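PDB 2CYC: tyrosine--tRNA ligase from Pyrococcus horikoshii, which probably attaches tyrosine to its cognate tRNA in two steps, first activating the amino acid with ATP and then transferring it to the acceptor end. Local coordinates for residues 133-138 and 170-174. Numbering follows the deposited sequence.
Sequences TVIDIS and MMQVA. With TYR (tyrosine), chain C.
Segment 170-174 of helix 164-178 lies between segment 133-138 of helix 128-138 and the bound tyrosine. The segment axes cross at 109°, 8.9 Å apart at closest approach. At Ala174 the backbones come nearest, its CA 5.4 Å from Val134 CA, consistent with its small side chain. Val134 (chi1 t) places CG2 3.6 Å from Ala174 CB. Ile137 (m, t) points toward the other helix and sets CD1 3.4 Å from Ala174 CA and 3.9 Å from Val173 CG1. Ile137 CG2 lies 4.0 Å from Met170 SD. Met170 (m, m) points toward 133-138, with CG 3.4 Å from Ser138 OG. No hydrogen bond joins the segments; Ser138 OG bonds Val134 O of its own helix at 2.8 Å. Phe163 of the second subunit packs on Met170 and Ser138, so the dimer interface adjoins this contact. Gln172 makes no contact with 133-138; its OE1 accepts a 2.9 Å hydrogen bond from the ligand N, and NE2 bonds Gln190. Apolar helix packing thus backs the tyrosine pocket of a class I synthetase catalytic domain.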
loop_
_atom_site.group_PDB
_atom_site.type_symbol
_atom_site.label_atom_id
_atom_site.label_comp_id
_atom_site.label_asym_id
_atom_site.label_seq_id
_atom_site.Cartn_x
_atom_site.Cartn_y
_atom_site.Cartn_z
ATOM N N THR A 133 -7.707 7.235 0.386
ATOM C CA THR A 133 -7.652 7.559 -1.032
ATOM C C THR A 133 -6.524 6.774 -1.715
ATOM O O THR A 133 -6.622 6.442 -2.893
ATOM C CB THR A 133 -7.539 9.093 -1.229
ATOM O OG1 THR A 133 -8.863 9.644 -1.189
ATOM C CG2 THR A 133 -6.872 9.458 -2.554
ATOM N N VAL A 134 -5.464 6.448 -0.983
ATOM C CA VAL A 134 -4.409 5.629 -1.578
ATOM C C VAL A 134 -5.077 4.287 -1.933
ATOM O O VAL A 134 -4.850 3.726 -3.012
ATOM C CB VAL A 134 -3.242 5.355 -0.596
ATOM C CG1 VAL A 134 -2.382 4.215 -1.134
ATOM C CG2 VAL A 134 -2.372 6.622 -0.424
ATOM N N ILE A 135 -5.910 3.789 -1.018
ATOM C CA ILE A 135 -6.623 2.528 -1.228
ATOM C C ILE A 135 -7.606 2.652 -2.400
ATOM O O ILE A 135 -7.646 1.797 -3.281
ATOM C CB ILE A 135 -7.446 2.112 0.018
ATOM C CG1 ILE A 135 -6.522 1.857 1.211
ATOM C CG2 ILE A 135 -8.266 0.859 -0.292
ATOM C CD1 ILE A 135 -5.503 0.784 0.967
ATOM N N ASP A 136 -8.401 3.718 -2.387
ATOM C CA ASP A 136 -9.397 3.957 -3.430
ATOM C C ASP A 136 -8.760 3.915 -4.817
ATOM O O ASP A 136 -9.287 3.300 -5.747
ATOM C CB ASP A 136 -10.066 5.314 -3.196
ATOM C CG ASP A 136 -11.234 5.559 -4.134
ATOM O OD1 ASP A 136 -11.918 4.579 -4.506
ATOM O OD2 ASP A 136 -11.474 6.735 -4.481
ATOM N N ILE A 137 -7.625 4.591 -4.947
ATOM C CA ILE A 137 -6.891 4.616 -6.197
ATOM C C ILE A 137 -6.359 3.210 -6.514
ATOM O O ILE A 137 -6.476 2.725 -7.644
ATOM C CB ILE A 137 -5.704 5.592 -6.089
ATOM C CG1 ILE A 137 -6.222 7.032 -6.078
ATOM C CG2 ILE A 137 -4.709 5.349 -7.224
ATOM C CD1 ILE A 137 -5.212 8.044 -5.493
ATOM N N SER A 138 -5.782 2.560 -5.510
ATOM C CA SER A 138 -5.208 1.233 -5.697
ATOM C C SER A 138 -6.208 0.192 -6.174
ATOM O O SER A 138 -5.820 -0.818 -6.760
ATOM C CB SER A 138 -4.535 0.774 -4.410
ATOM O OG SER A 138 -3.418 1.598 -4.143
ATOM N N MET A 170 1.534 4.667 -5.842
ATOM C CA MET A 170 0.143 4.925 -5.516
ATOM C C MET A 170 0.059 6.149 -4.601
ATOM O O MET A 170 -0.932 6.882 -4.606
ATOM C CB MET A 170 -0.483 3.681 -4.867
ATOM C CG MET A 170 -0.554 2.490 -5.829
ATOM S SD MET A 170 -1.578 2.799 -7.305
ATOM C CE MET A 170 -0.346 3.441 -8.495
ATOM N N MET A 171 1.109 6.376 -3.823
ATOM C CA MET A 171 1.152 7.542 -2.949
ATOM C C MET A 171 1.326 8.802 -3.807
ATOM O O MET A 171 0.743 9.847 -3.509
ATOM C CB MET A 171 2.322 7.429 -1.963
ATOM C CG MET A 171 2.114 6.428 -0.837
ATOM S SD MET A 171 3.668 6.101 0.037
ATOM C CE MET A 171 4.017 7.751 0.739
ATOM N N GLN A 172 2.121 8.702 -4.873
ATOM C CA GLN A 172 2.352 9.854 -5.744
ATOM C C GLN A 172 1.051 10.254 -6.420
ATOM O O GLN A 172 0.752 11.447 -6.545
ATOM C CB GLN A 172 3.425 9.557 -6.812
ATOM C CG GLN A 172 3.788 10.791 -7.690
ATOM C CD GLN A 172 5.183 10.708 -8.305
ATOM O OE1 GLN A 172 6.034 9.968 -7.819
ATOM N NE2 GLN A 172 5.430 11.494 -9.364
ATOM N N VAL A 173 0.271 9.269 -6.852
ATOM C CA VAL A 173 -1.001 9.589 -7.486
ATOM C C VAL A 173 -1.960 10.205 -6.460
ATOM O O VAL A 173 -2.631 11.201 -6.745
ATOM C CB VAL A 173 -1.625 8.333 -8.126
ATOM C CG1 VAL A 173 -3.028 8.626 -8.621
ATOM C CG2 VAL A 173 -0.748 7.875 -9.288
ATOM N N ALA A 174 -2.007 9.618 -5.264
ATOM C CA ALA A 174 -2.866 10.111 -4.183
ATOM C C ALA A 174 -2.491 11.540 -3.779
ATOM O O ALA A 174 -3.361 12.360 -3.469
ATOM C CB ALA A 174 -2.773 9.171 -2.965
HETATM N N TYR C . 8.873 10.526 -7.732
HETATM C CA TYR C . 9.431 11.911 -7.698
HETATM C C TYR C . 10.929 11.891 -7.999
HETATM O O TYR C . 11.506 10.783 -8.055
HETATM C CB TYR C . 9.184 12.546 -6.320
HETATM C CG TYR C . 7.715 12.746 -5.999
HETATM C CD1 TYR C . 6.913 13.566 -6.792
HETATM C CD2 TYR C . 7.126 12.114 -4.901
HETATM C CE1 TYR C . 5.549 13.749 -6.500
HETATM C CE2 TYR C . 5.778 12.297 -4.596
HETATM C CZ TYR C . 4.993 13.108 -5.397
HETATM O OH TYR C . 3.653 13.272 -5.095
HETATM O OXT TYR C . 11.507 12.982 -8.171
#